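Local structure of borrelidin polyketide synthase, type I (Streptomyces parvulus, 6OBT) at residues A[42-47]-A[87-92]; A[57-62]-A[120-125]; A[194-199]-A[230-235]; A[211-216]-A[271-276]; A[259-264]-A[293-298]. The protein probably catalyses the dehydration of beta-hydroxyacyl intermediates on the modular polyketide synthase that assembles borrelidin, acting as its dehydratase domain. All coordinates share one frame; numbering follows the deposited sequence.

Interaction 1. Residues A[42-47]-A[87-92]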
# COMPACT_ATOMS: atom_id res chain seq x y z
N HIS A 42 7.79 9.35 8.64
CA HIS A 42 7.39 10.71 8.29
C HIS A 42 5.99 10.98 8.84
O HIS A 42 5.13 10.09 8.82
CB HIS A 42 7.38 10.93 6.78
CG HIS A 42 7.38 12.38 6.40
ND1 HIS A 42 6.23 13.14 6.34
CD2 HIS A 42 8.40 13.22 6.11
CE1 HIS A 42 6.54 14.38 5.99
NE2 HIS A 42 7.85 14.46 5.86
N ALA A 43 5.78 12.21 9.29
CA ALA A 43 4.49 12.58 9.89
C ALA A 43 3.35 12.47 8.88
O ALA A 43 2.27 11.98 9.21
CB ALA A 43 4.57 14.00 10.46
N PHE A 44 3.58 12.91 7.64
CA PHE A 44 2.51 12.90 6.64
C PHE A 44 2.34 11.54 5.97
O PHE A 44 1.24 11.22 5.53
CB PHE A 44 2.77 13.93 5.54
CG PHE A 44 2.61 15.36 5.99
CD1 PHE A 44 1.95 15.66 7.17
CD2 PHE A 44 3.11 16.39 5.22
CE1 PHE A 44 1.81 16.99 7.58
CE2 PHE A 44 2.97 17.71 5.62
CZ PHE A 44 2.32 18.00 6.80
N VAL A 45 3.41 10.76 5.82
CA VAL A 45 3.27 9.44 5.21
C VAL A 45 3.89 8.41 6.15
O VAL A 45 5.05 8.02 5.99
CB VAL A 45 3.88 9.39 3.80
CG1 VAL A 45 2.94 10.07 2.82
CG2 VAL A 45 5.25 10.05 3.75
N PRO A 46 3.14 7.96 7.16
CA PRO A 46 3.72 7.09 8.19
C PRO A 46 4.00 5.66 7.73
O PRO A 46 4.68 4.93 8.46
CB PRO A 46 2.66 7.08 9.30
CG PRO A 46 1.76 8.25 8.99
CD PRO A 46 1.78 8.41 7.51
N ALA A 47 3.51 5.25 6.56
CA ALA A 47 3.65 3.86 6.12
C ALA A 47 4.14 3.83 4.69
O ALA A 47 3.80 4.71 3.89
CB ALA A 47 2.31 3.11 6.24
N VAL A 87 7.60 18.79 -2.02
CA VAL A 87 9.05 18.64 -2.17
C VAL A 87 9.64 17.91 -0.97
O VAL A 87 10.51 17.04 -1.11
CB VAL A 87 9.73 20.02 -2.37
CG1 VAL A 87 11.24 19.82 -2.64
CG2 VAL A 87 9.07 20.76 -3.51
N GLU A 88 9.20 18.30 0.24
CA GLU A 88 9.60 17.61 1.46
C GLU A 88 9.33 16.10 1.38
O GLU A 88 10.19 15.28 1.74
CB GLU A 88 8.87 18.26 2.65
CG GLU A 88 8.57 17.33 3.84
CD GLU A 88 9.77 17.19 4.75
OE1 GLU A 88 9.66 16.60 5.84
OE2 GLU A 88 10.84 17.69 4.35
N LEU A 89 8.13 15.72 0.89
CA LEU A 89 7.82 14.30 0.75
C LEU A 89 8.72 13.63 -0.28
O LEU A 89 9.14 12.49 -0.10
CB LEU A 89 6.34 14.11 0.39
CG LEU A 89 5.37 14.51 1.49
CD1 LEU A 89 3.90 14.40 1.02
CD2 LEU A 89 5.61 13.71 2.74
N ALA A 90 9.00 14.32 -1.40
CA ALA A 90 9.90 13.74 -2.38
C ALA A 90 11.30 13.54 -1.80
O ALA A 90 11.93 12.50 -2.03
CB ALA A 90 9.97 14.63 -3.62
N LEU A 91 11.79 14.52 -1.03
CA LEU A 91 13.11 14.39 -0.40
C LEU A 91 13.14 13.22 0.57
O LEU A 91 14.15 12.51 0.68
CB LEU A 91 13.48 15.69 0.34
CG LEU A 91 13.91 16.85 -0.56
CD1 LEU A 91 13.73 18.20 0.14
CD2 LEU A 91 15.38 16.65 -0.94
N HIS A 92 12.02 12.98 1.26
CA HIS A 92 11.97 11.89 2.23
C HIS A 92 11.94 10.54 1.52
O HIS A 92 12.68 9.62 1.88
CB HIS A 92 10.76 12.04 3.15
CG HIS A 92 10.56 10.87 4.05
ND1 HIS A 92 11.15 10.79 5.29
CD2 HIS A 92 9.87 9.72 3.88
CE1 HIS A 92 10.82 9.64 5.86
NE2 HIS A 92 10.05 8.97 5.02
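Two torsions bring H42 and E88 together: CG of H42 stands anti to its own backbone N (chi1 -162°), and the E88 chain folds back about CB-CG (chi2 82°). H42 NE2 then donates to E88 OE1 at 2.8 Å. The bond runs close to the imidazole plane but meets the carboxylate on its anti side, 30° out of plane. ND1 on the same ring accepts from F44 N at 3.0 Å, so both nitrogens are engaged and the ring cannot easily rotate. E88 also takes the backbone N-H groups of G225 and L226, which ties the histidine to a third part of the chain.

Packing adds to the polar grip. L89 CD2 lies over one imidazole face, 3.4 Å from H42 CE1, and the same methyl reaches V45 CG2 at 3.8 Å. H92 packs with H42 edge-to-face, the H92 ring offering its face at a centroid separation of 4.9 Å; H42 CB also sits over the centre of that ring. This buried histidine-carboxylate bond joins the loop before strand 47-50 to helix 83-97, the long central helix of the first half of a dehydratase double-hotdog fold.

Interaction 2. Residues A[57-62]-A[120-125]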
# COMPACT_ATOMS: atom_id res chain seq x y z
N VAL A 57 5.31 2.82 -2.54
CA VAL A 57 4.27 3.82 -2.32
C VAL A 57 4.29 4.23 -0.85
O VAL A 57 4.24 3.36 0.03
CB VAL A 57 2.89 3.30 -2.72
CG1 VAL A 57 1.81 4.36 -2.42
CG2 VAL A 57 2.87 2.95 -4.20
N TRP A 58 4.37 5.53 -0.59
CA TRP A 58 4.19 6.07 0.75
C TRP A 58 2.75 6.54 0.87
O TRP A 58 2.19 7.12 -0.07
CB TRP A 58 5.16 7.23 1.04
CG TRP A 58 6.59 6.78 1.32
CD1 TRP A 58 7.23 6.71 2.53
CD2 TRP A 58 7.54 6.32 0.35
NE1 TRP A 58 8.53 6.25 2.37
CE2 TRP A 58 8.73 6.01 1.03
CE3 TRP A 58 7.48 6.14 -1.04
CZ2 TRP A 58 9.86 5.51 0.37
CZ3 TRP A 58 8.61 5.65 -1.69
CH2 TRP A 58 9.78 5.35 -0.98
N THR A 59 2.13 6.28 2.03
CA THR A 59 0.71 6.53 2.21
C THR A 59 0.48 7.27 3.51
O THR A 59 1.21 7.09 4.49
CB THR A 59 -0.13 5.21 2.22
OG1 THR A 59 0.16 4.46 3.41
CG2 THR A 59 0.18 4.33 1.02
N GLY A 60 -0.56 8.10 3.50
CA GLY A 60 -0.97 8.77 4.72
C GLY A 60 -2.37 9.33 4.58
O GLY A 60 -2.99 9.28 3.51
N ARG A 61 -2.87 9.88 5.69
CA ARG A 61 -4.14 10.59 5.75
C ARG A 61 -3.88 12.01 6.25
O ARG A 61 -3.27 12.19 7.31
CB ARG A 61 -5.11 9.89 6.69
CG ARG A 61 -6.53 10.42 6.64
CD ARG A 61 -7.45 9.59 7.51
NE ARG A 61 -7.09 9.67 8.92
CZ ARG A 61 -7.73 9.03 9.90
NH1 ARG A 61 -8.77 8.26 9.61
NH2 ARG A 61 -7.34 9.16 11.16
N LEU A 62 -4.35 13.01 5.49
CA LEU A 62 -4.21 14.41 5.87
C LEU A 62 -5.56 14.98 6.27
O LEU A 62 -6.56 14.76 5.58
CB LEU A 62 -3.63 15.25 4.72
CG LEU A 62 -2.17 15.02 4.32
CD1 LEU A 62 -1.74 16.09 3.32
CD2 LEU A 62 -1.24 14.98 5.54
N GLN A 120 -6.86 10.91 1.61
CA GLN A 120 -5.79 9.94 1.46
C GLN A 120 -4.71 10.50 0.55
O GLN A 120 -5.00 11.09 -0.49
CB GLN A 120 -6.33 8.62 0.90
CG GLN A 120 -7.31 7.90 1.81
CD GLN A 120 -7.94 6.70 1.14
OE1 GLN A 120 -8.34 6.76 -0.02
NE2 GLN A 120 -8.01 5.58 1.86
N VAL A 121 -3.45 10.31 0.92
CA VAL A 121 -2.35 10.79 0.11
C VAL A 121 -1.45 9.62 -0.28
O VAL A 121 -1.32 8.65 0.47
CB VAL A 121 -1.55 11.90 0.84
CG1 VAL A 121 -2.49 13.05 1.17
CG2 VAL A 121 -0.94 11.37 2.12
N ARG A 122 -0.87 9.71 -1.47
CA ARG A 122 0.09 8.72 -1.95
C ARG A 122 1.33 9.41 -2.51
O ARG A 122 1.22 10.42 -3.21
CB ARG A 122 -0.50 7.85 -3.05
CG ARG A 122 -1.79 7.17 -2.67
CD ARG A 122 -1.54 6.04 -1.67
NE ARG A 122 -2.74 5.24 -1.48
CZ ARG A 122 -3.56 5.36 -0.44
NH1 ARG A 122 -3.33 6.28 0.49
NH2 ARG A 122 -4.64 4.58 -0.35
N VAL A 123 2.50 8.84 -2.24
CA VAL A 123 3.72 9.18 -2.94
C VAL A 123 4.21 7.92 -3.63
O VAL A 123 4.52 6.93 -2.97
CB VAL A 123 4.80 9.74 -2.00
CG1 VAL A 123 5.98 10.26 -2.81
CG2 VAL A 123 4.24 10.88 -1.12
N VAL A 124 4.30 7.96 -4.95
CA VAL A 124 4.55 6.77 -5.75
C VAL A 124 5.91 6.90 -6.41
O VAL A 124 6.11 7.79 -7.25
CB VAL A 124 3.46 6.55 -6.81
CG1 VAL A 124 3.86 5.40 -7.71
CG2 VAL A 124 2.10 6.30 -6.15
N VAL A 125 6.84 6.03 -6.04
CA VAL A 125 8.20 6.07 -6.57
C VAL A 125 8.40 4.83 -7.43
O VAL A 125 8.16 3.71 -6.98
CB VAL A 125 9.24 6.15 -5.44
CG1 VAL A 125 10.65 6.09 -6.03
CG2 VAL A 125 9.04 7.47 -4.65
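W58 and V123 exchange two backbone hydrogen bonds, W58 N to V123 O and V123 N to W58 O, both 2.8 Å. They form a hydrogen-bonded pair in the antiparallel sheet of the first hotdog, and the short axes run at 170° to each other. G60 and V121 make the next such pair less evenly: V121 N lies 2.8 Å from G60 O, whereas G60 N is 3.2 Å from V121 O. The longer bond shares its acceptor, since R122 NH1 also donates to V121 O, at 3.1 Å. The two donors reach that oxygen from opposite faces of the carbonyl plane, the arginine well above it at 57°.

R122 bends at chi2 (-73°), which brings its guanidinium back beside T59, and R122 CD touches T59 CG2 at 3.6 Å. The polar end continues into the dimer interface: NE and NH1 bond to the D50 and G36 carbonyls of the second subunit, and T59 OG1 hydrogen-bonds V35 O of that subunit. The face carrying V57, T59 and R122 is therefore a subunit contact.

On the other face W58 and V123 pack against helix 83-97, and V121 lies on the same side. W58 NE1 is held there by Q96 OE1, while V123 packs on L89. At one end of the pairing L62 CG meets V121 CG1, and at the other W58 CZ3 rests 3.5 Å from V125 CG2.

Interaction 3. Residues A[194-199]-A[230-235]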
# COMPACT_ATOMS: atom_id res chain seq x y z
N PRO A 194 0.49 31.46 12.62
CA PRO A 194 1.65 31.37 13.54
C PRO A 194 2.76 30.44 13.10
O PRO A 194 3.94 30.81 13.15
CB PRO A 194 1.00 30.90 14.85
CG PRO A 194 -0.38 31.45 14.79
CD PRO A 194 -0.79 31.40 13.34
N GLN A 195 2.42 29.22 12.66
CA GLN A 195 3.48 28.26 12.34
C GLN A 195 4.25 28.62 11.08
O GLN A 195 5.32 28.03 10.85
CB GLN A 195 2.88 26.86 12.20
CG GLN A 195 2.63 26.19 13.53
CD GLN A 195 3.82 25.42 14.03
OE1 GLN A 195 4.97 25.72 13.69
NE2 GLN A 195 3.57 24.42 14.86
N PHE A 196 3.74 29.54 10.26
CA PHE A 196 4.42 29.92 9.03
C PHE A 196 5.09 31.29 9.11
O PHE A 196 5.87 31.63 8.21
CB PHE A 196 3.44 29.90 7.84
CG PHE A 196 3.10 28.50 7.35
CD1 PHE A 196 3.67 28.00 6.19
CD2 PHE A 196 2.21 27.71 8.05
CE1 PHE A 196 3.37 26.71 5.73
CE2 PHE A 196 1.88 26.40 7.60
CZ PHE A 196 2.49 25.91 6.44
N ARG A 197 4.84 32.08 10.16
CA ARG A 197 5.42 33.42 10.27
C ARG A 197 6.82 33.31 10.87
O ARG A 197 7.09 33.66 12.03
CB ARG A 197 4.54 34.35 11.10
CG ARG A 197 3.14 34.58 10.50
CD ARG A 197 2.41 35.75 11.13
NE ARG A 197 2.06 35.55 12.54
CZ ARG A 197 0.84 35.25 12.98
NH1 ARG A 197 -0.17 35.09 12.12
NH2 ARG A 197 0.61 35.10 14.28
N CYS A 198 7.73 32.85 10.03
CA CYS A 198 9.06 32.47 10.45
C CYS A 198 10.12 33.49 10.10
O CYS A 198 11.22 33.42 10.64
CB CYS A 198 9.44 31.14 9.82
SG CYS A 198 8.50 29.78 10.53
N LEU A 199 9.82 34.41 9.19
CA LEU A 199 10.81 35.41 8.81
C LEU A 199 11.08 36.37 9.98
O LEU A 199 10.15 36.97 10.52
CB LEU A 199 10.34 36.20 7.59
CG LEU A 199 11.25 37.39 7.27
CD1 LEU A 199 12.68 36.94 7.00
CD2 LEU A 199 10.72 38.18 6.09
N LEU A 230 8.76 26.04 7.98
CA LEU A 230 10.07 26.64 7.80
C LEU A 230 10.52 26.54 6.35
O LEU A 230 11.02 27.52 5.78
CB LEU A 230 11.06 25.97 8.74
CG LEU A 230 12.50 26.46 8.71
CD1 LEU A 230 12.51 27.93 9.06
CD2 LEU A 230 13.33 25.68 9.69
N PHE A 231 10.30 25.38 5.74
CA PHE A 231 10.50 25.23 4.30
C PHE A 231 9.73 26.30 3.52
O PHE A 231 10.27 26.93 2.60
CB PHE A 231 10.07 23.80 3.90
CG PHE A 231 10.73 23.25 2.65
CD1 PHE A 231 10.82 21.88 2.46
CD2 PHE A 231 11.19 24.09 1.65
CE1 PHE A 231 11.40 21.35 1.33
CE2 PHE A 231 11.77 23.57 0.51
CZ PHE A 231 11.87 22.20 0.34
N ASP A 232 8.46 26.53 3.88
CA ASP A 232 7.68 27.51 3.12
C ASP A 232 8.18 28.93 3.35
O ASP A 232 8.22 29.75 2.41
CB ASP A 232 6.19 27.43 3.50
CG ASP A 232 5.35 28.37 2.69
OD1 ASP A 232 4.82 29.36 3.26
OD2 ASP A 232 5.26 28.15 1.47
N ALA A 233 8.56 29.25 4.58
CA ALA A 233 9.06 30.60 4.84
C ALA A 233 10.39 30.85 4.14
O ALA A 233 10.69 32.00 3.77
CB ALA A 233 9.19 30.83 6.34
N ALA A 234 11.18 29.79 3.91
CA ALA A 234 12.40 29.93 3.11
C ALA A 234 12.08 30.43 1.71
O ALA A 234 12.78 31.30 1.17
CB ALA A 234 13.14 28.59 3.04
N VAL A 235 11.01 29.91 1.12
CA VAL A 235 10.59 30.28 -0.23
C VAL A 235 9.83 31.60 -0.23
O VAL A 235 10.05 32.44 -1.10
CB VAL A 235 9.75 29.14 -0.84
CG1 VAL A 235 9.16 29.59 -2.17
CG2 VAL A 235 10.60 27.90 -1.02
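The F196 ring meets D232 at its rim: CD1 is 3.4 Å from D232 OD1, and D232 CB lies at the edge in the ring plane, 3.7 Å from CE1. Ring and carboxylate planes are turned 72° apart. H73 also meets the phenyl ring, with planes at about 45°.

The contact joins two sequence motifs of the polyketide synthase dehydratase double hotdog. F196 closes a GYxYGPxF motif, and D232 opens a DxxxH motif on helix 228-236 of the second hotdog. In this family the aspartate and a histidine from the first hotdog form the catalytic pair, so D232 and H73 are probably the active residues here. H236 ND1 hydrogen-bonds D232 OD1. F196 borders the same oxygen with the C-H edge of its ring, a contact that may be weakly favourable, and no hydrogen bond forms between them. Chi1 of F196 (-76°) directs the ring toward the helix.

Beyond the ring, the chain makes an inverse gamma turn centred on R197, its C198 N to F196 O bond weak at 2.9 Å. That turn presents C198 to the next residue of the helix. I213 covers both C198 and A233 from strand 208-214. A233 CB touches C198 CB at 3.5 Å and approaches F196 O at 3.9 Å.

Interaction 4. Residues A[211-216]-A[271-276]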
# COMPACT_ATOMS: atom_id res chain seq x y z
N ALA A 211 18.39 36.22 4.65
CA ALA A 211 17.37 36.28 5.68
C ALA A 211 17.66 35.27 6.78
O ALA A 211 18.22 34.19 6.53
CB ALA A 211 15.98 36.01 5.09
N GLU A 212 17.26 35.63 8.00
CA GLU A 212 17.15 34.71 9.13
C GLU A 212 15.69 34.31 9.27
O GLU A 212 14.81 35.18 9.35
CB GLU A 212 17.65 35.36 10.43
CG GLU A 212 19.16 35.40 10.54
CD GLU A 212 19.65 36.24 11.71
OE1 GLU A 212 20.86 36.55 11.74
OE2 GLU A 212 18.83 36.58 12.59
N ILE A 213 15.44 33.00 9.30
CA ILE A 213 14.09 32.43 9.32
C ILE A 213 14.07 31.33 10.36
O ILE A 213 14.96 30.47 10.36
CB ILE A 213 13.71 31.88 7.93
CG1 ILE A 213 13.93 32.94 6.84
CG2 ILE A 213 12.27 31.43 7.91
CD1 ILE A 213 13.89 32.41 5.42
N SER A 214 13.07 31.33 11.26
CA SER A 214 13.05 30.30 12.29
C SER A 214 11.63 29.98 12.75
O SER A 214 10.73 30.83 12.70
CB SER A 214 13.92 30.69 13.49
OG SER A 214 13.51 31.92 14.06
N LEU A 215 11.43 28.74 13.21
CA LEU A 215 10.12 28.28 13.65
C LEU A 215 9.78 28.88 15.02
O LEU A 215 10.68 29.27 15.78
CB LEU A 215 10.11 26.74 13.73
CG LEU A 215 10.04 26.02 12.39
CD1 LEU A 215 10.56 24.58 12.49
CD2 LEU A 215 8.61 26.06 11.88
N PRO A 216 8.49 29.00 15.34
CA PRO A 216 8.09 29.35 16.71
C PRO A 216 8.65 28.35 17.70
O PRO A 216 8.82 27.17 17.39
CB PRO A 216 6.56 29.29 16.67
CG PRO A 216 6.19 29.21 15.23
CD PRO A 216 7.33 28.63 14.50
N LEU A 271 17.14 28.87 10.20
CA LEU A 271 17.93 28.87 8.98
C LEU A 271 18.51 30.25 8.68
O LEU A 271 17.90 31.28 8.98
CB LEU A 271 17.13 28.45 7.77
CG LEU A 271 16.58 27.03 7.78
CD1 LEU A 271 15.55 26.94 6.68
CD2 LEU A 271 17.71 26.05 7.57
N ARG A 272 19.68 30.24 8.04
CA ARG A 272 20.23 31.38 7.32
C ARG A 272 20.13 31.09 5.83
O ARG A 272 20.54 30.02 5.37
CB ARG A 272 21.68 31.63 7.74
CG ARG A 272 21.75 31.94 9.20
CD ARG A 272 23.15 31.92 9.79
NE ARG A 272 23.09 32.39 11.17
CZ ARG A 272 24.15 32.71 11.91
NH1 ARG A 272 23.99 33.12 13.16
NH2 ARG A 272 25.36 32.59 11.40
N VAL A 273 19.51 32.01 5.08
CA VAL A 273 19.05 31.74 3.72
C VAL A 273 19.65 32.77 2.77
O VAL A 273 19.73 33.96 3.11
CB VAL A 273 17.51 31.75 3.66
CG1 VAL A 273 17.01 31.40 2.27
CG2 VAL A 273 16.94 30.78 4.68
N ARG A 274 20.07 32.32 1.60
CA ARG A 274 20.58 33.20 0.55
C ARG A 274 19.86 32.88 -0.74
O ARG A 274 19.91 31.73 -1.20
CB ARG A 274 22.10 33.05 0.34
CG ARG A 274 22.56 33.89 -0.87
CD ARG A 274 24.07 33.90 -1.03
NE ARG A 274 24.70 34.87 -0.14
CZ ARG A 274 25.17 36.05 -0.53
NH1 ARG A 274 25.07 36.44 -1.79
NH2 ARG A 274 25.75 36.86 0.36
N ILE A 275 19.19 33.88 -1.32
CA ILE A 275 18.39 33.72 -2.52
C ILE A 275 19.02 34.54 -3.64
O ILE A 275 19.33 35.73 -3.44
CB ILE A 275 16.92 34.16 -2.29
CG1 ILE A 275 16.34 33.43 -1.06
CG2 ILE A 275 16.07 33.91 -3.54
CD1 ILE A 275 14.87 33.75 -0.81
N ASP A 276 19.20 33.92 -4.80
CA ASP A 276 19.78 34.58 -5.97
C ASP A 276 18.76 34.58 -7.11
O ASP A 276 18.55 33.53 -7.74
CB ASP A 276 21.07 33.87 -6.41
CG ASP A 276 21.58 34.32 -7.78
OD1 ASP A 276 22.57 33.71 -8.26
OD2 ASP A 276 21.05 35.27 -8.39
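I213 and V273 pack closely on the inner face of an antiparallel strand pair, with I213 CD1 only 3.5 Å from V273 CG2. In the isoleucine CG1 lies anti to the carbonyl carbon (chi1 -52°) and the chain stays extended to CD1, so CD1 reaches V273, the partner of A211, rather than its own partner L271. Helix 228-236 covers this face: L230 packs on both I213 and L271, and A233 on I213.

Four backbone bonds hold the strands beneath these side chains. L271 N to I213 O is the shortest at 2.7 Å. Its return bond, I213 N to L271 O, measures 3.0 Å. A211 and V273 form the second hydrogen-bonded pair, with V273 N to A211 O at 2.9 Å. The short axes make an angle of 138°. E212 and S214, which alternate with the bonded residues, turn their backbone bonds to the other neighbour (S214 to C198), and L215 carries the pairing on to T269.

The partly exposed face is looser. E212 and R272 form the intervening non-hydrogen-bonded pair and send their side chains to the same side, yet E212 OE1 stays 4.8 Å from R272 NE. E212 instead makes a salt bridge to R201 and accepts from W168 NE1. Cohesion across these strands therefore comes from backbone bonding and the apolar inner face, while the outer carboxylate is committed to neighbouring parts of the second hotdog.

Interaction 5. Residues A[259-264]-A[293-298]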
# COMPACT_ATOMS: atom_id res chain seq x y z
N SER A 259 13.93 22.44 -9.29
CA SER A 259 15.00 21.69 -9.93
C SER A 259 16.16 21.58 -8.94
O SER A 259 16.51 22.57 -8.29
CB SER A 259 15.44 22.38 -11.23
OG SER A 259 15.90 21.45 -12.20
N ASP A 260 16.68 20.37 -8.79
CA ASP A 260 17.92 20.08 -8.05
C ASP A 260 17.83 20.52 -6.58
O ASP A 260 18.58 21.37 -6.11
CB ASP A 260 19.12 20.73 -8.74
CG ASP A 260 19.36 20.19 -10.12
OD1 ASP A 260 19.66 20.99 -11.03
OD2 ASP A 260 19.23 18.96 -10.31
N VAL A 261 16.92 19.86 -5.86
CA VAL A 261 16.71 20.11 -4.43
C VAL A 261 17.46 19.04 -3.64
O VAL A 261 17.31 17.84 -3.90
CB VAL A 261 15.22 20.10 -4.07
CG1 VAL A 261 15.04 20.60 -2.64
CG2 VAL A 261 14.43 20.94 -5.05
N ARG A 262 18.25 19.48 -2.66
CA ARG A 262 18.94 18.56 -1.77
C ARG A 262 18.77 19.01 -0.33
O ARG A 262 18.82 20.21 -0.04
CB ARG A 262 20.45 18.45 -2.11
CG ARG A 262 20.73 17.96 -3.51
CD ARG A 262 21.83 16.91 -3.52
NE ARG A 262 23.14 17.54 -3.60
CZ ARG A 262 24.29 16.90 -3.40
NH1 ARG A 262 24.29 15.60 -3.11
NH2 ARG A 262 25.45 17.55 -3.49
N LEU A 263 18.57 18.05 0.56
CA LEU A 263 18.44 18.31 1.99
C LEU A 263 19.61 17.64 2.70
O LEU A 263 19.77 16.42 2.63
CB LEU A 263 17.10 17.80 2.51
CG LEU A 263 16.83 18.05 3.99
CD1 LEU A 263 16.68 19.55 4.26
CD2 LEU A 263 15.59 17.31 4.47
N PHE A 264 20.44 18.45 3.37
CA PHE A 264 21.66 17.92 3.97
C PHE A 264 21.50 17.57 5.44
O PHE A 264 22.31 16.80 5.97
CB PHE A 264 22.80 18.92 3.80
CG PHE A 264 23.00 19.35 2.37
CD1 PHE A 264 23.59 18.49 1.46
CD2 PHE A 264 22.57 20.59 1.94
CE1 PHE A 264 23.75 18.87 0.13
CE2 PHE A 264 22.73 20.97 0.62
CZ PHE A 264 23.31 20.10 -0.28
N LEU A 293 19.99 23.12 3.10
CA LEU A 293 19.14 22.96 1.93
C LEU A 293 19.70 23.72 0.74
O LEU A 293 20.19 24.85 0.89
CB LEU A 293 17.70 23.43 2.24
CG LEU A 293 16.66 23.56 1.12
CD1 LEU A 293 16.07 22.19 0.76
CD2 LEU A 293 15.56 24.54 1.53
N THR A 294 19.62 23.09 -0.44
CA THR A 294 19.88 23.77 -1.71
C THR A 294 18.73 23.50 -2.68
O THR A 294 18.25 22.37 -2.79
CB THR A 294 21.22 23.31 -2.33
OG1 THR A 294 21.30 21.88 -2.33
CG2 THR A 294 22.38 23.86 -1.53
N ILE A 295 18.31 24.56 -3.38
CA ILE A 295 17.38 24.47 -4.51
C ILE A 295 18.10 25.03 -5.73
O ILE A 295 18.35 26.25 -5.80
CB ILE A 295 16.07 25.22 -4.27
CG1 ILE A 295 15.40 24.79 -2.96
CG2 ILE A 295 15.11 25.01 -5.43
CD1 ILE A 295 14.13 25.65 -2.64
N GLY A 296 18.41 24.16 -6.69
CA GLY A 296 19.12 24.59 -7.88
C GLY A 296 18.36 25.61 -8.71
O GLY A 296 18.95 26.53 -9.27
N ARG A 297 17.04 25.45 -8.81
CA ARG A 297 16.24 26.42 -9.53
C ARG A 297 14.80 26.30 -9.06
O ARG A 297 14.31 25.19 -8.86
CB ARG A 297 16.33 26.21 -11.05
CG ARG A 297 15.57 27.25 -11.87
CD ARG A 297 15.51 26.86 -13.33
NE ARG A 297 15.23 28.00 -14.18
CZ ARG A 297 16.17 28.76 -14.74
NH1 ARG A 297 15.83 29.79 -15.51
NH2 ARG A 297 17.45 28.49 -14.52
N LEU A 298 14.13 27.44 -8.87
CA LEU A 298 12.72 27.43 -8.48
C LEU A 298 11.97 28.48 -9.27
O LEU A 298 12.35 29.65 -9.27
CB LEU A 298 12.55 27.69 -6.98
CG LEU A 298 11.10 27.95 -6.52
CD1 LEU A 298 10.18 26.81 -6.91
CD2 LEU A 298 11.03 28.19 -5.02
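S259 N donates to R297 O at 2.8 Å, and R297 N returns a bond to S259 O at 3.0 Å. This pair sits at a double irregularity between strands 254-263 and 291-301 of the second hotdog. G296 and R297 both face S259, a classic beta bulge. D260 and V261 both face V102 on the neighbouring strand 101-107, a G1 bulge. D260 takes a left-handed backbone conformation (phi 60°), and its carbonyl accepts G296 N from well above the carbonyl plane. The chain turns a corner on both strands here.

Regular pairing resumes at V261 and I295, a non-hydrogen-bonded pair, and R262 and T294 follow with two backbone bonds; R262 N lies 2.9 Å from T294 O. Side chains sort by face. V261, L293 and I295 point toward the core, where V87 and L91 of helix 83-97 meet V261. The two V261 methyls divide their work, CG1 touching L293 CD1 at 3.9 Å and CG2 lying beside I295 CG2.

R262, T294 and F264 gather toward the outside. R262 forms a salt bridge with D100 and donates to P160 O, and one face of its guanidinium lies against F264 CE1. The phenyl ring crosses T294 at about a right angle, the threonine methyl CG2 lying at the ring edge 3.6 Å from F264 CE2.

Helix 83-97 ties interactions 1, 3 and 5 together: V87 CG1 is 3.9 Å from both F231 CZ and V261 CG1, so the first hotdog packs on the helix and strands of the second. Interaction 2 joins interaction 1 through A47 O and T59 N at 3.0 Å, and both touch the second subunit. Interactions 3 and 4, with centres about 9 Å apart, meet at I213 of interaction 4, whose CG2 lies 3.4 Å from C198 CB. Interaction 3 carries the probable catalytic aspartate. Interactions 1 and 5 border its helix, at F231, whereas the dimer-facing strands of interaction 2 lie about 11 Å from interaction 3 at the nearest atoms.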